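Hypothetical protein ST1625 (Sulfolobus tokodaii, PDB 1WY6) is of unknown function, but its row of packed helices marks it as a helical repeat protein, a class that often serves as a binding scaffold. Local coordinates at residues 110-113 / 114-117; 35-39 / 40-44. One frame throughout, in Å; residues are numbered along the deposited sequence.

Contact 1 (110-113 / 114-117); sequences LEEI and GREI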
loop_
_atom_site.group_PDB
_atom_site.type_symbol
_atom_site.label_atom_id
_atom_site.label_comp_id
_atom_site.label_asym_id
_atom_site.label_seq_id
_atom_site.Cartn_x
_atom_site.Cartn_y
_atom_site.Cartn_z
ATOM N N LEU A 110 6.825 -6.621 -5.709
ATOM C CA LEU A 110 6.298 -7.684 -4.847
ATOM C C LEU A 110 7.413 -8.571 -4.273
ATOM O O LEU A 110 7.338 -8.993 -3.116
ATOM C CB LEU A 110 5.297 -8.548 -5.628
ATOM C CG LEU A 110 4.013 -7.825 -6.046
ATOM C CD1 LEU A 110 3.201 -8.692 -6.997
ATOM C CD2 LEU A 110 3.205 -7.475 -4.793
ATOM N N GLU A 111 8.440 -8.853 -5.077
ATOM C CA GLU A 111 9.562 -9.682 -4.611
ATOM C C GLU A 111 10.397 -8.950 -3.565
ATOM O O GLU A 111 10.864 -9.552 -2.596
ATOM C CB GLU A 111 10.465 -10.089 -5.774
ATOM C CG GLU A 111 9.782 -10.963 -6.797
ATOM C CD GLU A 111 10.783 -11.720 -7.649
ATOM O OE1 GLU A 111 10.379 -12.265 -8.699
ATOM O OE2 GLU A 111 11.974 -11.774 -7.256
ATOM N N GLU A 112 10.594 -7.653 -3.770
ATOM C CA GLU A 112 11.334 -6.838 -2.809
ATOM C C GLU A 112 10.631 -6.913 -1.444
ATOM O O GLU A 112 11.264 -7.143 -0.416
ATOM C CB GLU A 112 11.402 -5.393 -3.312
ATOM C CG GLU A 112 12.328 -5.235 -4.512
ATOM C CD GLU A 112 12.053 -3.979 -5.316
ATOM O OE1 GLU A 112 11.447 -3.040 -4.756
ATOM O OE2 GLU A 112 12.449 -3.929 -6.506
ATOM N N ILE A 113 9.314 -6.729 -1.437
ATOM C CA ILE A 113 8.551 -6.818 -0.189
ATOM C C ILE A 113 8.738 -8.219 0.408
ATOM O O ILE A 113 8.932 -8.380 1.615
ATOM C CB ILE A 113 7.041 -6.601 -0.432
ATOM C CG1 ILE A 113 6.759 -5.130 -0.739
ATOM C CG2 ILE A 113 6.249 -7.046 0.787
ATOM C CD1 ILE A 113 7.001 -4.204 0.454
ATOM N N GLY A 114 8.677 -9.228 -0.456
ATOM C CA GLY A 114 8.833 -10.596 -0.005
ATOM C C GLY A 114 10.135 -10.861 0.727
ATOM O O GLY A 114 10.138 -11.511 1.770
ATOM N N ARG A 115 11.243 -10.367 0.181
ATOM C CA ARG A 115 12.553 -10.564 0.800
ATOM C C ARG A 115 12.642 -9.800 2.111
ATOM O O ARG A 115 13.136 -10.310 3.118
ATOM C CB ARG A 115 13.664 -10.086 -0.138
ATOM C CG ARG A 115 13.646 -10.744 -1.498
ATOM C CD ARG A 115 14.858 -10.341 -2.340
ATOM N NE ARG A 115 14.631 -10.615 -3.756
ATOM C CZ ARG A 115 14.162 -9.728 -4.627
ATOM N NH1 ARG A 115 13.874 -8.495 -4.234
ATOM N NH2 ARG A 115 13.972 -10.072 -5.894
ATOM N N GLU A 116 12.159 -8.565 2.076
ATOM C CA GLU A 116 12.156 -7.677 3.229
ATOM C C GLU A 116 11.448 -8.267 4.452
ATOM O O GLU A 116 11.929 -8.128 5.579
ATOM C CB GLU A 116 11.499 -6.359 2.826
ATOM C CG GLU A 116 11.217 -5.398 3.952
ATOM C CD GLU A 116 10.600 -4.111 3.433
ATOM O OE1 GLU A 116 10.179 -3.268 4.253
ATOM O OE2 GLU A 116 10.545 -3.951 2.194
ATOM N N ILE A 117 10.310 -8.921 4.243
ATOM C CA ILE A 117 9.583 -9.498 5.370
ATOM C C ILE A 117 10.241 -10.778 5.896
ATOM O O ILE A 117 9.938 -11.229 7.002
ATOM C CB ILE A 117 8.101 -9.781 5.014
ATOM C CG1 ILE A 117 8.010 -10.674 3.777
ATOM C CG2 ILE A 117 7.364 -8.466 4.781
ATOM C CD1 ILE A 117 6.582 -10.923 3.307
#
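Glu-111 and Arg-115, one turn apart on helix 107-117, join in an i to i+4 salt bridge on the outer side of this alpha helix in an all-helical repeat fold. Glu-111 OE2 lies 3.0 Å from Arg-115 NH2, while the other carboxylate oxygen, OE1, pairs with Arg-107 one turn earlier, so one acid is shared by two arginines. The carboxylate and guanidinium planes stand 57° apart, and NH2 alone makes the bridge. Arg-115 stays extended from CG to NE and runs back along the helix, which lays a face of its guanidinium over Glu-111 CB, with NH2 3.5 Å from that carbon. Glu-112 CG meets the guanidinium at its edge, in plane, but the Glu-112 carboxylate turns to Lys-78, to which OE1 is salt-bridged.

Beneath these charges every backbone acceptor from Leu-110 to Ile-113 is taken by the amide four residues on. Gly-114 N bonds to Leu-110 O at 3.0 Å and Glu-116 N to Glu-112 O at 3.0 Å, the latter the straightest of the four at 166°. Leu-110, Ile-113 and Ile-117 are buried, where branched apolar side chains suit packing between helices: Leu-110 packs on helix 92-103, and Ile-113 and Ile-117 reach helices 78-86 and 125-137, with their CG2 methyls 4.4 Å apart. Ile-117 has CG1 between its backbone N and carbonyl carbon (chi1 55°), which brings CG1 to 3.3 Å from Ile-113 O, the oxygen that accepts a 3.0 Å hydrogen bond from Ile-117 N.

Contact 2 (35-39 / 40-44); sequences KSSTK and SEYNW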
loop_
_atom_site.group_PDB
_atom_site.type_symbol
_atom_site.label_atom_id
_atom_site.label_comp_id
_atom_site.label_asym_id
_atom_site.label_seq_id
_atom_site.Cartn_x
_atom_site.Cartn_y
_atom_site.Cartn_z
ATOM N N LYS A 35 -13.031 20.377 -5.593
ATOM C CA LYS A 35 -14.257 21.059 -5.997
ATOM C C LYS A 35 -14.051 21.982 -7.197
ATOM O O LYS A 35 -14.946 22.145 -8.029
ATOM C CB LYS A 35 -14.806 21.890 -4.832
ATOM C CG LYS A 35 -15.114 21.111 -3.562
ATOM C CD LYS A 35 -16.243 20.108 -3.763
ATOM C CE LYS A 35 -16.711 19.516 -2.431
ATOM N NZ LYS A 35 -17.387 20.527 -1.555
ATOM N N SER A 36 -12.869 22.582 -7.282
ATOM C CA SER A 36 -12.562 23.523 -8.351
ATOM C C SER A 36 -11.942 22.959 -9.628
ATOM O O SER A 36 -12.067 23.565 -10.691
ATOM C CB SER A 36 -11.663 24.635 -7.802
ATOM O OG SER A 36 -10.487 24.098 -7.224
ATOM N N SER A 37 -11.274 21.815 -9.537
ATOM C CA SER A 37 -10.647 21.226 -10.717
ATOM C C SER A 37 -11.147 19.811 -10.999
ATOM O O SER A 37 -12.041 19.314 -10.314
ATOM C CB SER A 37 -9.126 21.215 -10.550
ATOM O OG SER A 37 -8.742 20.435 -9.433
ATOM N N THR A 38 -10.564 19.165 -12.007
ATOM C CA THR A 38 -10.964 17.809 -12.377
ATOM C C THR A 38 -9.914 16.754 -12.035
ATOM O O THR A 38 -8.729 17.058 -11.911
ATOM C CB THR A 38 -11.262 17.710 -13.883
ATOM O OG1 THR A 38 -10.041 17.832 -14.622
ATOM C CG2 THR A 38 -12.215 18.819 -14.306
ATOM N N LYS A 39 -10.372 15.514 -11.888
ATOM C CA LYS A 39 -9.518 14.375 -11.565
ATOM C C LYS A 39 -8.208 14.378 -12.345
ATOM O O LYS A 39 -7.124 14.415 -11.758
ATOM C CB LYS A 39 -10.263 13.075 -11.860
ATOM C CG LYS A 39 -9.419 11.828 -11.699
ATOM C CD LYS A 39 -9.488 11.287 -10.286
ATOM C CE LYS A 39 -10.841 10.658 -10.027
ATOM N NZ LYS A 39 -10.868 9.950 -8.727
ATOM N N SER A 40 -8.324 14.322 -13.668
ATOM C CA SER A 40 -7.176 14.309 -14.574
ATOM C C SER A 40 -6.364 15.597 -14.494
ATOM O O SER A 40 -5.919 16.125 -15.517
ATOM C CB SER A 40 -7.661 14.110 -16.013
ATOM O OG SER A 40 -8.589 15.121 -16.379
ATOM N N GLU A 41 -6.169 16.091 -13.277
ATOM C CA GLU A 41 -5.432 17.329 -13.044
ATOM C C GLU A 41 -4.780 17.340 -11.659
ATOM O O GLU A 41 -3.705 17.907 -11.480
ATOM C CB GLU A 41 -6.386 18.523 -13.187
ATOM C CG GLU A 41 -5.965 19.807 -12.471
ATOM C CD GLU A 41 -4.766 20.491 -13.103
ATOM O OE1 GLU A 41 -3.654 19.923 -13.061
ATOM O OE2 GLU A 41 -4.940 21.604 -13.644
ATOM N N TYR A 42 -5.432 16.716 -10.681
ATOM C CA TYR A 42 -4.891 16.679 -9.328
ATOM C C TYR A 42 -4.632 15.254 -8.853
ATOM O O TYR A 42 -4.120 15.040 -7.758
ATOM C CB TYR A 42 -5.851 17.368 -8.348
ATOM C CG TYR A 42 -7.199 16.691 -8.200
ATOM C CD1 TYR A 42 -8.334 17.210 -8.823
ATOM C CD2 TYR A 42 -7.344 15.544 -7.418
ATOM C CE1 TYR A 42 -9.581 16.609 -8.666
ATOM C CE2 TYR A 42 -8.584 14.931 -7.258
ATOM C CZ TYR A 42 -9.700 15.471 -7.883
ATOM O OH TYR A 42 -10.935 14.883 -7.716
ATOM N N ASN A 43 -4.988 14.285 -9.685
ATOM C CA ASN A 43 -4.825 12.880 -9.343
ATOM C C ASN A 43 -3.400 12.487 -8.957
ATOM O O ASN A 43 -3.194 11.669 -8.053
ATOM C CB ASN A 43 -5.282 12.000 -10.500
ATOM C CG ASN A 43 -5.497 10.573 -10.075
ATOM O OD1 ASN A 43 -6.506 10.260 -9.443
ATOM N ND2 ASN A 43 -4.539 9.699 -10.388
ATOM N N TRP A 44 -2.429 13.064 -9.659
ATOM C CA TRP A 44 -1.007 12.801 -9.430
ATOM C C TRP A 44 -0.593 13.084 -7.987
ATOM O O TRP A 44 0.377 12.510 -7.491
ATOM C CB TRP A 44 -0.158 13.700 -10.336
ATOM C CG TRP A 44 -0.338 15.150 -9.980
ATOM C CD1 TRP A 44 -1.353 15.970 -10.379
ATOM C CD2 TRP A 44 0.458 15.918 -9.063
ATOM N NE1 TRP A 44 -1.243 17.196 -9.768
ATOM C CE2 TRP A 44 -0.140 17.191 -8.954
ATOM C CE3 TRP A 44 1.616 15.650 -8.322
ATOM C CZ2 TRP A 44 0.383 18.201 -8.131
ATOM C CZ3 TRP A 44 2.136 16.655 -7.501
ATOM C CH2 TRP A 44 1.518 17.912 -7.415
#
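Lys-39, Tyr-42 and Ser-40 form the heart of a tight turn that follows the end of helix 23-36. Lys-39 O is the shared acceptor: Tyr-42 N bonds to it at 3.1 Å from well above the carbonyl plane, whereas Asn-43 N comes in at 3.0 Å nearly along the C=O axis. One oxygen thus serves two amides in the short, weakly bonded helix 39-42.

The Tyr-42 ring folds back over the chain before it. Its CG sits between the backbone N and the carbonyl carbon (chi1 64°), a setting that swings the ring beneath Lys-39, whose CA makes a CH-pi contact over one face, 4.0 Å from the ring centroid. Along the same side chain, CD1 approaches Thr-38 O to 3.1 Å and Ser-37 OG to 3.3 Å. A flat ring suits the place because its face can lie against Lys-39 CA while the side chain also packs on Ile-33 and Thr-34 of helix 23-36; an alanine here would probably leave Lys-39 CA without its ring and open a gap between the turn and that helix.

Lys-39, bent at chi2 and chi3, passes its CD 3.3 Å from Asn-43 OD1 and carries NZ on to a hydrogen bond with Tyr-68 O. Asn-43 OD1 is itself bonded to Asp-70 N. Ser-40, small and polar, stays on the solvent side, with OG 3.5 Å from Thr-38 OG1. Ser-37 OG turns back to Ile-33 O in the last turns of helix 23-36.

The turn therefore bridges successive helices: Tyr-42 faces back to helix 23-36, Asn-43 touches Phe-69 in the loop after helix 55-65, and Trp-44, beyond the turn, leans on helix 7-19.

How the contacts relate
Contacts 1 and 2 share no helix: their centres lie 33 Å apart on opposite sides of the chain's centre, and about 19 Å separates their nearest atoms. Both are partly buried. Contact 1 belongs to the middle of the helical row, on one regular helix whose apolar side faces its neighbours and whose charged side faces outward. Contact 2, nearer the N-terminal end, links helices through an irregular turn. The chemistry follows: residues 110-117 give each backbone acceptor one regular partner and place ion pairs on the surface, while residues 35-44 gather two amides on one carbonyl and set a tyrosine face against a lysine CA, with polar side chains bonded to nearby backbone.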